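Local coordinates for IPT/TIG domain-containing protein (Bacteroides thetaiotaomicron, PDB 3TC9) that probably serves as an auxiliary nutrient-binding lipoprotein, joining an immunoglobulin-like IPT/TIG domain to a six-bladed beta-propeller, at residues 50-55 and 78-83; 237-242 and 250-255; 276-281 and 350-355; 410-415 and 423-428. All coordinates share one frame; numbering follows the deposited sequence.

Interaction 1: residues 50-55 and 78-83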
# COMPACT_ATOMS: atom_id res chain seq x y z
N VAL B 50 16.79 23.77 23.96
CA VAL B 50 16.29 23.67 22.59
C VAL B 50 15.00 22.81 22.61
O VAL B 50 14.95 21.76 23.24
CB VAL B 50 17.37 23.14 21.60
CG1 VAL B 50 16.81 22.98 20.19
CG2 VAL B 50 18.59 24.06 21.60
N THR B 51 13.97 23.28 21.94
CA THR B 51 12.67 22.63 21.76
C THR B 51 12.46 22.41 20.27
O THR B 51 12.53 23.39 19.53
CB THR B 51 11.54 23.50 22.36
OG1 THR B 51 11.94 24.13 23.59
CG2 THR B 51 10.26 22.71 22.57
N ILE B 52 12.25 21.16 19.82
CA ILE B 52 12.00 20.83 18.39
C ILE B 52 10.61 20.15 18.34
O ILE B 52 10.41 19.14 19.02
CB ILE B 52 13.12 19.97 17.72
CG1 ILE B 52 14.53 20.61 17.88
CG2 ILE B 52 12.81 19.71 16.22
CD1 ILE B 52 15.72 19.73 17.41
N GLY B 53 9.69 20.71 17.60
CA GLY B 53 8.33 20.18 17.49
C GLY B 53 7.61 20.05 18.83
O GLY B 53 6.87 19.09 19.04
N GLY B 54 7.87 20.99 19.76
CA GLY B 54 7.28 21.00 21.10
C GLY B 54 7.93 20.07 22.11
O GLY B 54 7.51 20.02 23.27
N GLN B 55 9.00 19.38 21.71
CA GLN B 55 9.71 18.42 22.52
C GLN B 55 11.12 18.89 22.86
O GLN B 55 11.81 19.42 21.98
CB GLN B 55 9.82 17.06 21.78
CG GLN B 55 8.51 16.43 21.33
CD GLN B 55 7.58 16.05 22.45
OE1 GLN B 55 7.92 15.27 23.34
NE2 GLN B 55 6.36 16.53 22.37
N GLY B 78 8.73 19.81 13.63
CA GLY B 78 10.02 20.33 13.24
C GLY B 78 10.29 21.80 13.54
O GLY B 78 11.33 22.31 13.14
N ASP B 79 9.35 22.52 14.23
CA ASP B 79 9.58 23.93 14.60
C ASP B 79 10.65 23.97 15.70
O ASP B 79 10.56 23.22 16.66
CB ASP B 79 8.29 24.67 15.00
CG ASP B 79 7.57 24.16 16.24
OD1 ASP B 79 7.02 23.03 16.18
OD2 ASP B 79 7.49 24.92 17.24
N ILE B 80 11.70 24.77 15.50
CA ILE B 80 12.85 24.88 16.41
C ILE B 80 12.83 26.18 17.22
O ILE B 80 12.90 27.28 16.66
CB ILE B 80 14.20 24.74 15.64
CG1 ILE B 80 14.28 23.40 14.89
CG2 ILE B 80 15.41 24.92 16.58
CD1 ILE B 80 15.15 23.41 13.78
N LYS B 81 12.80 26.03 18.56
CA LYS B 81 12.86 27.12 19.53
C LYS B 81 14.10 26.96 20.38
O LYS B 81 14.51 25.84 20.65
CB LYS B 81 11.61 27.14 20.42
CG LYS B 81 10.30 27.39 19.67
CD LYS B 81 9.16 27.53 20.66
CE LYS B 81 7.81 27.65 19.99
NZ LYS B 81 7.64 28.94 19.26
N LEU B 82 14.74 28.07 20.74
CA LEU B 82 15.93 28.08 21.60
C LEU B 82 15.75 29.15 22.70
O LEU B 82 15.33 30.28 22.42
CB LEU B 82 17.22 28.34 20.80
CG LEU B 82 18.55 28.40 21.58
CD1 LEU B 82 19.69 28.03 20.70
CD2 LEU B 82 18.82 29.81 22.11
N SER B 83 16.09 28.79 23.94
CA SER B 83 16.06 29.69 25.08
C SER B 83 17.35 29.59 25.82
O SER B 83 17.90 28.49 25.97
CB SER B 83 14.92 29.33 26.03
OG SER B 83 13.66 29.75 25.55
O HOH W 1 9.23 23.68 19.48

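Interaction 2: residues 237-242 and 250-255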
# COMPACT_ATOMS: atom_id res chain seq x y z
N ASN B 237 -10.17 -23.77 -0.29
CA ASN B 237 -10.92 -25.03 -0.30
C ASN B 237 -11.29 -25.57 1.12
O ASN B 237 -12.12 -26.46 1.22
CB ASN B 237 -10.19 -26.09 -1.12
CG ASN B 237 -10.10 -25.78 -2.61
OD1 ASN B 237 -10.97 -25.13 -3.20
ND2 ASN B 237 -9.04 -26.24 -3.26
N GLY B 238 -10.70 -25.01 2.17
CA GLY B 238 -11.04 -25.34 3.55
C GLY B 238 -10.61 -26.65 4.18
O GLY B 238 -10.92 -26.86 5.36
N GLU B 239 -9.87 -27.54 3.47
CA GLU B 239 -9.41 -28.81 4.05
C GLU B 239 -8.24 -28.59 5.05
O GLU B 239 -7.51 -27.60 4.96
CB GLU B 239 -9.05 -29.85 2.97
CG GLU B 239 -7.77 -29.58 2.21
CD GLU B 239 -7.84 -28.67 0.99
OE1 GLU B 239 -8.86 -27.96 0.82
OE2 GLU B 239 -6.88 -28.68 0.20
N LEU B 240 -8.05 -29.54 5.99
CA LEU B 240 -7.04 -29.44 7.04
C LEU B 240 -5.79 -30.29 6.76
O LEU B 240 -5.91 -31.47 6.42
CB LEU B 240 -7.65 -29.87 8.37
CG LEU B 240 -6.79 -29.66 9.62
CD1 LEU B 240 -6.91 -28.25 10.11
CD2 LEU B 240 -7.21 -30.59 10.71
N TYR B 241 -4.61 -29.69 6.93
CA TYR B 241 -3.32 -30.34 6.78
C TYR B 241 -2.64 -30.35 8.14
O TYR B 241 -2.68 -29.34 8.86
CB TYR B 241 -2.45 -29.62 5.74
CG TYR B 241 -3.03 -29.74 4.34
CD1 TYR B 241 -2.75 -30.85 3.54
CD2 TYR B 241 -3.88 -28.76 3.83
CE1 TYR B 241 -3.31 -30.98 2.27
CE2 TYR B 241 -4.44 -28.88 2.56
CZ TYR B 241 -4.17 -30.00 1.80
OH TYR B 241 -4.75 -30.16 0.56
N PHE B 242 -2.07 -31.48 8.53
CA PHE B 242 -1.39 -31.57 9.83
C PHE B 242 -0.31 -32.62 9.71
O PHE B 242 -0.22 -33.28 8.68
CB PHE B 242 -2.38 -31.86 10.97
CG PHE B 242 -3.18 -33.13 10.83
CD1 PHE B 242 -4.40 -33.13 10.15
CD2 PHE B 242 -2.75 -34.31 11.43
CE1 PHE B 242 -5.15 -34.31 10.03
CE2 PHE B 242 -3.49 -35.48 11.30
CZ PHE B 242 -4.70 -35.47 10.61
N VAL B 250 2.82 -35.75 6.52
CA VAL B 250 1.74 -34.79 6.30
C VAL B 250 0.45 -35.60 6.08
O VAL B 250 0.46 -36.61 5.36
CB VAL B 250 2.06 -33.86 5.11
CG1 VAL B 250 0.95 -32.82 4.89
CG2 VAL B 250 3.42 -33.18 5.29
N PHE B 251 -0.65 -35.17 6.72
CA PHE B 251 -1.98 -35.76 6.61
C PHE B 251 -2.97 -34.73 6.10
O PHE B 251 -2.83 -33.55 6.41
CB PHE B 251 -2.46 -36.32 7.95
CG PHE B 251 -1.62 -37.47 8.46
CD1 PHE B 251 -1.87 -38.77 8.02
CD2 PHE B 251 -0.61 -37.26 9.39
CE1 PHE B 251 -1.10 -39.83 8.47
CE2 PHE B 251 0.17 -38.33 9.85
CZ PHE B 251 -0.10 -39.61 9.40
N ARG B 252 -3.96 -35.18 5.33
CA ARG B 252 -5.00 -34.31 4.80
C ARG B 252 -6.34 -34.75 5.38
O ARG B 252 -6.69 -35.91 5.27
CB ARG B 252 -5.01 -34.38 3.28
CG ARG B 252 -5.96 -33.43 2.62
CD ARG B 252 -6.15 -33.88 1.19
NE ARG B 252 -6.88 -32.88 0.40
CZ ARG B 252 -8.20 -32.85 0.32
NH1 ARG B 252 -8.94 -33.75 0.96
NH2 ARG B 252 -8.80 -31.92 -0.42
N TYR B 253 -7.09 -33.83 5.98
CA TYR B 253 -8.38 -34.17 6.54
C TYR B 253 -9.49 -33.40 5.83
O TYR B 253 -9.44 -32.18 5.73
CB TYR B 253 -8.40 -33.90 8.06
CG TYR B 253 -9.76 -34.07 8.70
CD1 TYR B 253 -10.22 -35.32 9.09
CD2 TYR B 253 -10.58 -32.97 8.95
CE1 TYR B 253 -11.46 -35.47 9.71
CE2 TYR B 253 -11.83 -33.11 9.54
CZ TYR B 253 -12.27 -34.37 9.92
OH TYR B 253 -13.50 -34.51 10.52
N ASP B 254 -10.49 -34.13 5.33
CA ASP B 254 -11.64 -33.53 4.66
C ASP B 254 -12.79 -33.43 5.66
O ASP B 254 -13.22 -34.44 6.20
CB ASP B 254 -12.04 -34.34 3.42
CG ASP B 254 -13.09 -33.67 2.55
OD1 ASP B 254 -14.22 -33.46 3.03
OD2 ASP B 254 -12.79 -33.38 1.38
N PHE B 255 -13.24 -32.20 5.93
CA PHE B 255 -14.29 -31.90 6.91
C PHE B 255 -15.66 -32.50 6.53
O PHE B 255 -16.41 -32.88 7.43
CB PHE B 255 -14.42 -30.39 7.10
CG PHE B 255 -13.35 -29.78 7.97
CD1 PHE B 255 -13.52 -29.68 9.35
CD2 PHE B 255 -12.16 -29.29 7.41
CE1 PHE B 255 -12.53 -29.11 10.15
CE2 PHE B 255 -11.17 -28.71 8.22
CZ PHE B 255 -11.36 -28.63 9.58

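Interaction 3: residues 276-281 and 350-355. With EDO (1,2-ethanediol), chain T.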
# COMPACT_ATOMS: atom_id res chain seq x y z
N GLN B 276 2.08 -23.45 6.70
CA GLN B 276 1.51 -22.13 6.61
C GLN B 276 1.27 -21.80 5.16
O GLN B 276 2.22 -21.72 4.38
CB GLN B 276 2.41 -21.10 7.28
CG GLN B 276 2.52 -21.30 8.78
CD GLN B 276 2.89 -20.06 9.49
OE1 GLN B 276 3.98 -19.95 10.05
NE2 GLN B 276 1.99 -19.11 9.48
N PHE B 277 -0.01 -21.61 4.80
CA PHE B 277 -0.43 -21.29 3.45
C PHE B 277 -0.29 -19.83 3.12
O PHE B 277 -0.69 -18.98 3.92
CB PHE B 277 -1.90 -21.68 3.21
CG PHE B 277 -2.13 -23.12 2.86
CD1 PHE B 277 -1.85 -23.60 1.58
CD2 PHE B 277 -2.65 -24.01 3.79
CE1 PHE B 277 -2.07 -24.94 1.26
CE2 PHE B 277 -2.86 -25.35 3.48
CZ PHE B 277 -2.57 -25.81 2.21
N HIS B 278 0.14 -19.56 1.88
CA HIS B 278 0.17 -18.22 1.31
C HIS B 278 -1.31 -17.77 1.17
O HIS B 278 -2.15 -18.64 0.89
CB HIS B 278 0.91 -18.29 -0.04
CG HIS B 278 1.02 -16.99 -0.76
ND1 HIS B 278 -0.01 -16.52 -1.55
CD2 HIS B 278 2.05 -16.12 -0.81
CE1 HIS B 278 0.42 -15.36 -2.02
NE2 HIS B 278 1.66 -15.09 -1.61
N PRO B 279 -1.65 -16.46 1.34
CA PRO B 279 -3.06 -16.01 1.25
C PRO B 279 -3.85 -16.43 -0.02
O PRO B 279 -5.08 -16.57 0.05
CB PRO B 279 -2.95 -14.49 1.31
CG PRO B 279 -1.69 -14.24 2.06
CD PRO B 279 -0.76 -15.33 1.71
N SER B 280 -3.15 -16.64 -1.17
CA SER B 280 -3.76 -17.11 -2.44
C SER B 280 -4.15 -18.59 -2.35
O SER B 280 -5.02 -19.05 -3.10
CB SER B 280 -2.77 -16.93 -3.58
OG SER B 280 -1.64 -17.77 -3.36
N GLY B 281 -3.44 -19.33 -1.49
CA GLY B 281 -3.61 -20.77 -1.33
C GLY B 281 -2.88 -21.55 -2.41
O GLY B 281 -3.09 -22.76 -2.54
N ASP B 350 3.70 -13.16 -6.80
CA ASP B 350 3.71 -13.18 -5.34
C ASP B 350 3.93 -11.75 -4.79
O ASP B 350 5.01 -11.20 -4.92
CB ASP B 350 4.79 -14.13 -4.83
CG ASP B 350 4.55 -14.65 -3.42
OD1 ASP B 350 3.91 -13.94 -2.62
OD2 ASP B 350 5.02 -15.77 -3.12
N GLU B 351 2.91 -11.18 -4.15
CA GLU B 351 2.96 -9.83 -3.61
C GLU B 351 3.33 -9.79 -2.14
O GLU B 351 3.32 -8.71 -1.53
CB GLU B 351 1.59 -9.15 -3.83
CG GLU B 351 1.28 -8.81 -5.28
CD GLU B 351 0.23 -7.74 -5.51
OE1 GLU B 351 -0.07 -6.98 -4.57
OE2 GLU B 351 -0.26 -7.63 -6.66
N TYR B 352 3.62 -10.93 -1.56
CA TYR B 352 3.91 -11.00 -0.13
C TYR B 352 5.31 -11.45 0.18
O TYR B 352 5.88 -12.22 -0.57
CB TYR B 352 2.94 -11.96 0.58
CG TYR B 352 1.48 -11.61 0.44
CD1 TYR B 352 0.77 -11.91 -0.72
CD2 TYR B 352 0.78 -11.02 1.49
CE1 TYR B 352 -0.58 -11.61 -0.85
CE2 TYR B 352 -0.57 -10.70 1.37
CZ TYR B 352 -1.24 -10.99 0.20
OH TYR B 352 -2.58 -10.68 0.09
N ASP B 353 5.81 -11.00 1.32
CA ASP B 353 7.03 -11.45 1.98
C ASP B 353 6.57 -12.32 3.17
O ASP B 353 5.45 -12.19 3.68
CB ASP B 353 7.85 -10.26 2.49
CG ASP B 353 8.65 -9.49 1.47
OD1 ASP B 353 9.30 -10.13 0.64
OD2 ASP B 353 8.71 -8.26 1.58
N PHE B 354 7.45 -13.19 3.63
CA PHE B 354 7.14 -14.05 4.75
C PHE B 354 8.08 -13.72 5.92
O PHE B 354 9.29 -13.94 5.83
CB PHE B 354 7.23 -15.52 4.32
CG PHE B 354 6.90 -16.53 5.39
CD1 PHE B 354 5.58 -16.76 5.76
CD2 PHE B 354 7.90 -17.29 5.98
CE1 PHE B 354 5.26 -17.76 6.69
CE2 PHE B 354 7.58 -18.27 6.93
CZ PHE B 354 6.26 -18.50 7.28
N TYR B 355 7.52 -13.10 6.98
CA TYR B 355 8.18 -12.67 8.21
C TYR B 355 8.03 -13.76 9.25
O TYR B 355 6.92 -14.17 9.52
CB TYR B 355 7.53 -11.39 8.74
CG TYR B 355 7.91 -10.13 7.99
CD1 TYR B 355 7.49 -9.92 6.69
CD2 TYR B 355 8.62 -9.11 8.62
CE1 TYR B 355 7.77 -8.74 6.01
CE2 TYR B 355 8.90 -7.91 7.96
CZ TYR B 355 8.48 -7.74 6.65
OH TYR B 355 8.77 -6.59 5.96
C1 EDO T . 2.00 -16.88 -5.53
O1 EDO T . 0.61 -16.55 -5.45
C2 EDO T . 2.21 -18.13 -6.38
O2 EDO T . 3.61 -18.27 -6.69

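Interaction 4: residues 410-415 and 423-428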
# COMPACT_ATOMS: atom_id res chain seq x y z
N ARG B 410 -4.14 -2.23 11.69
CA ARG B 410 -3.39 -1.45 12.68
C ARG B 410 -1.96 -1.16 12.20
O ARG B 410 -1.25 -0.41 12.86
CB ARG B 410 -3.41 -2.14 14.06
CG ARG B 410 -4.81 -2.08 14.68
CD ARG B 410 -5.02 -2.89 15.94
NE ARG B 410 -6.45 -2.99 16.24
CZ ARG B 410 -7.24 -4.02 15.94
NH1 ARG B 410 -6.74 -5.09 15.33
NH2 ARG B 410 -8.53 -4.00 16.24
N GLU B 411 -1.56 -1.70 11.03
CA GLU B 411 -0.25 -1.53 10.34
C GLU B 411 0.94 -1.83 11.27
O GLU B 411 1.90 -1.05 11.35
CB GLU B 411 -0.13 -0.14 9.71
CG GLU B 411 -1.15 0.11 8.61
CD GLU B 411 -1.34 1.57 8.25
OE1 GLU B 411 -1.98 2.30 9.04
OE2 GLU B 411 -0.85 1.98 7.18
N CYS B 412 0.89 -2.96 11.97
CA CYS B 412 1.95 -3.34 12.89
C CYS B 412 2.02 -4.85 13.03
O CYS B 412 1.11 -5.56 12.63
CB CYS B 412 1.71 -2.68 14.25
SG CYS B 412 0.21 -3.25 15.10
N PHE B 413 3.10 -5.31 13.65
CA PHE B 413 3.34 -6.70 14.04
C PHE B 413 3.12 -6.86 15.52
O PHE B 413 3.46 -5.96 16.29
CB PHE B 413 4.79 -7.14 13.70
CG PHE B 413 5.16 -7.12 12.24
CD1 PHE B 413 5.58 -5.94 11.62
CD2 PHE B 413 5.09 -8.29 11.47
CE1 PHE B 413 5.91 -5.92 10.27
CE2 PHE B 413 5.44 -8.27 10.12
CZ PHE B 413 5.83 -7.09 9.53
N PHE B 414 2.57 -8.00 15.92
CA PHE B 414 2.42 -8.42 17.31
C PHE B 414 3.25 -9.69 17.47
O PHE B 414 3.12 -10.60 16.65
CB PHE B 414 0.95 -8.63 17.71
CG PHE B 414 0.16 -7.34 17.70
CD1 PHE B 414 0.47 -6.31 18.58
CD2 PHE B 414 -0.88 -7.15 16.81
CE1 PHE B 414 -0.24 -5.10 18.56
CE2 PHE B 414 -1.62 -5.96 16.81
CZ PHE B 414 -1.30 -4.95 17.70
N ILE B 415 4.17 -9.69 18.44
CA ILE B 415 5.09 -10.81 18.64
C ILE B 415 4.94 -11.40 20.04
O ILE B 415 4.90 -10.64 21.01
CB ILE B 415 6.57 -10.36 18.37
CG1 ILE B 415 6.74 -9.83 16.93
CG2 ILE B 415 7.62 -11.45 18.67
CD1 ILE B 415 7.40 -8.57 16.90
N ILE B 423 3.73 -9.32 24.87
CA ILE B 423 3.35 -9.18 23.47
C ILE B 423 4.09 -7.92 23.02
O ILE B 423 3.88 -6.83 23.57
CB ILE B 423 1.81 -9.14 23.21
CG1 ILE B 423 1.09 -10.38 23.81
CG2 ILE B 423 1.50 -8.98 21.71
CD1 ILE B 423 1.49 -11.76 23.28
N ARG B 424 5.02 -8.08 22.09
CA ARG B 424 5.76 -6.91 21.61
C ARG B 424 5.08 -6.38 20.35
O ARG B 424 4.34 -7.10 19.69
CB ARG B 424 7.23 -7.24 21.36
CG ARG B 424 7.90 -8.00 22.50
CD ARG B 424 8.29 -7.14 23.71
NE ARG B 424 9.26 -6.10 23.39
CZ ARG B 424 10.57 -6.29 23.25
NH1 ARG B 424 11.09 -7.51 23.34
NH2 ARG B 424 11.37 -5.28 22.96
N LYS B 425 5.28 -5.11 20.06
CA LYS B 425 4.71 -4.50 18.87
C LYS B 425 5.82 -3.91 17.99
O LYS B 425 6.79 -3.37 18.51
CB LYS B 425 3.69 -3.43 19.26
CG LYS B 425 3.00 -2.73 18.08
CD LYS B 425 2.13 -1.59 18.58
CE LYS B 425 1.61 -0.69 17.50
NZ LYS B 425 2.64 0.27 17.00
N ILE B 426 5.68 -4.02 16.66
CA ILE B 426 6.60 -3.38 15.72
C ILE B 426 5.74 -2.56 14.79
O ILE B 426 4.98 -3.13 14.03
CB ILE B 426 7.56 -4.30 14.93
CG1 ILE B 426 8.39 -5.21 15.85
CG2 ILE B 426 8.45 -3.49 13.96
CD1 ILE B 426 9.17 -6.26 15.10
N GLY B 427 5.85 -1.24 14.88
CA GLY B 427 5.10 -0.31 14.05
C GLY B 427 5.82 1.02 13.98
O GLY B 427 6.82 1.20 14.67
N TYR B 428 5.32 1.96 13.16
CA TYR B 428 5.87 3.32 13.07
C TYR B 428 5.65 4.11 14.36
O TYR B 428 4.67 3.86 15.08
CB TYR B 428 5.19 4.09 11.92
CG TYR B 428 5.80 3.77 10.58
CD1 TYR B 428 6.92 4.46 10.12
CD2 TYR B 428 5.29 2.74 9.79
CE1 TYR B 428 7.53 4.12 8.92
CE2 TYR B 428 5.89 2.41 8.58
CZ TYR B 428 7.01 3.10 8.15
OH TYR B 428 7.60 2.80 6.95
O HOH W 2 2.51 1.28 12.13

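Interaction 1: residues 50-55 and 78-83
Thr51 O takes a hydrogen bond from Lys81 N across the strand pair at 2.8 Å, almost straight on (N-H...O 177°), and a weaker CA-H...O contact from Ile80 CA. The return bond runs from Thr51 N to Lys81 O at 2.9 Å. This is the antiparallel pairing of strands 48-52 and 80-85 in the immunoglobulin-like sandwich of the IPT/TIG domain. Side chains alternate between its two faces. Val50, Ile52, Ile80 and Leu82 form the buried one, where branched apolar chains suit a strand that must fill a core; Ile52 CG1 and Ile80 CG1 lie side by side at 4.1 Å, and Met34 of strand 33-39 covers both. Thr51 and Lys81 take the other, more exposed face and meet through their CB atoms, while the lysine stretches away to a salt bridge with Glu96.

Beyond Ile52 the chain reverses in a type I' turn through Gly53 and Gly54, whose positive phi angles glycine adopts easily. Gly53 N still donates to Asp79 O at 2.8 Å. Asp79 folds its carboxylate back over the turn: CG sits between the backbone N and the carbonyl carbon (chi1 63°), which sets Asp79 OD1 3.4 Å from Gly53 CA. Asp79 OD2 is joined to the turn by a water that lies 3.1 Å from it and accepts from Gly54 N at 3.0 Å.

Interaction 2: residues 237-242 and 250-255
Phe242 lays its ring under Phe251 CB, which stands 3.7 Å from the ring centroid and only 19° off the normal, a CH-pi contact at the tight end of a beta hairpin. Strands 240-244 and 249-253 are the two middle strands of a four-stranded propeller blade, paired by two double sets of backbone bonds, Leu240 with Tyr253 and Phe242 with Phe251. The Phe242 ring reaches across because its CG lies between the backbone N and the carbonyl carbon (chi1 59°), bringing CE1 to 3.8 Å from Tyr253 CB, which meets the ring at its edge. The Phe251 ring itself is slid aside and barely overlaps its neighbour. Leu240 CB continues this apolar face, meeting Phe255 CE2 at 3.7 Å, and Leu222 of the preceding blade packs on Leu240, Tyr253 and Phe255.

The other face is polar and more loosely joined. Tyr241 and the extended Arg252 chain run side by side, with Tyr241 CE1 3.6 Å from Arg252 CG, so that the aliphatic part of the arginine lines the ring and its guanidinium is carried past the phenol toward Glu239. There the ion pair to Glu239 is long, and the bond from Arg252 NE to Tyr241 OH is weak; Arg252 NH2 has a firmer partner in Lys304 O. Glu239 OE2 is gripped by two phenols, that of Tyr299 and that of Tyr241, whose OH donates to its anti lone pair at 2.6 Å. Glu239 CG lies over one face of the guanidinium, 3.7 Å from Arg252 NH2.

Interaction 3: residues 276-281 and 350-355
Gln276 directs OE1 at the rim of the Phe354 ring, 3.9 Å from CZ and near the ring plane; the positive edge of a phenylalanine suits a carbonyl oxygen, whose hydrogen-bond donor is Gly337 N. Two residues on, His278 has CG anti to its backbone N (chi1 180°), which sends the imidazole across to Asp350, tip to tip. His278 NE2 donates to Asp350 OD1 at 2.7 Å, but the bond is bent (136° at the hydrogen), and the histidine comes from above the carboxylate plane. From the opposite face of that plane Tyr352 N donates to Asp350 OD1 at 3.2 Å, closing an Asx turn, while OD2 is hydrogen-bonded to Tyr283 OH. Aspartate is short enough to accept from the backbone N two residues on and still offer the same oxygen to the histidine.

The pair thus bridges two successive blades of the six-bladed propeller: His278 follows strand 273-277 of one, and Asp350 precedes strand 352-358 of the next.

Pro279 sets CG over one face of the Tyr352 ring, 3.9 Å from its centroid, a CH-pi contact for which the rigid proline ring presents a flat C-H surface. Its CD also covers one face of the His278 ring, and an ethanediol, probably from the crystallisation liquor, lies over the other. Ser280 fixes the far side of the imidazole: its backbone N donates to ND1, and Ser280 OG and His278 ND1 are hydrogen-bonded at 2.7 Å. Gly281, with phi at 80°, closes the type I turn by donating its N to His278 O at 2.8 Å.

Interaction 4: residues 410-415 and 423-428
Ile415 and Ile426 meet methyl to methyl at the apolar centre, CD1 to CD1; their modelled separation of 3.4 Å is doubtful, since the Ile415 chi2 of 130° lies away from a staggered value. On the same face Phe413 sits opposite Ile426, CB to CB at 4.2 Å, and turns its ring edge to Ile426 O. Phe413 and Ile426 exchange backbone bonds in both directions, as do Ile415 and Arg424; the shortest runs from Arg424 N to Ile415 O at 2.8 Å.

On the reverse face Phe414 and Lys425 lie side by side. Lys425 is extended as far as CE, which touches Cys412 SG at 3.8 Å, so its methylenes serve as apolar surface beside the small thiol. Gly427 suits this end, since a CB there would crowd Cys412 CB and Lys425 NZ. Further out, Glu411 and Cys412 together face Asp407 in a G1 beta bulge. Arg424 bends away from the pair, and its buried guanidinium is met by the carboxylates of Asp417 and Asp389.

This beta hairpin supplies the two middle strands of a propeller blade. Strand 401-407 flanks 412-417, and strand 107-113, from the start of the propeller, flanks 422-428 near its end; the blade thus joins both ends of the propeller chain, the arrangement known as Velcro closure.

Interaction 1 stands apart in the IPT/TIG domain, its centre about 59 Å from that of interaction 2, while the other three belong to the propeller. Interactions 1, 2 and 4 each join neighbouring antiparallel strands of one sheet by backbone bonds, and all are largely buried; interaction 3 is partly buried, links two blades and relies on side chains alone. Ring packing ties the propeller contacts together: Tyr241 CD2 of interaction 2 meets Phe277 CE2 of interaction 3 at 3.6 Å, and Tyr355 CE2 of interaction 3 meets Phe413 CZ of interaction 4 at 3.5 Å. Branched aliphatic chains fill the core face of interaction 1, aromatic ones that of interaction 2, and interaction 4 mixes both.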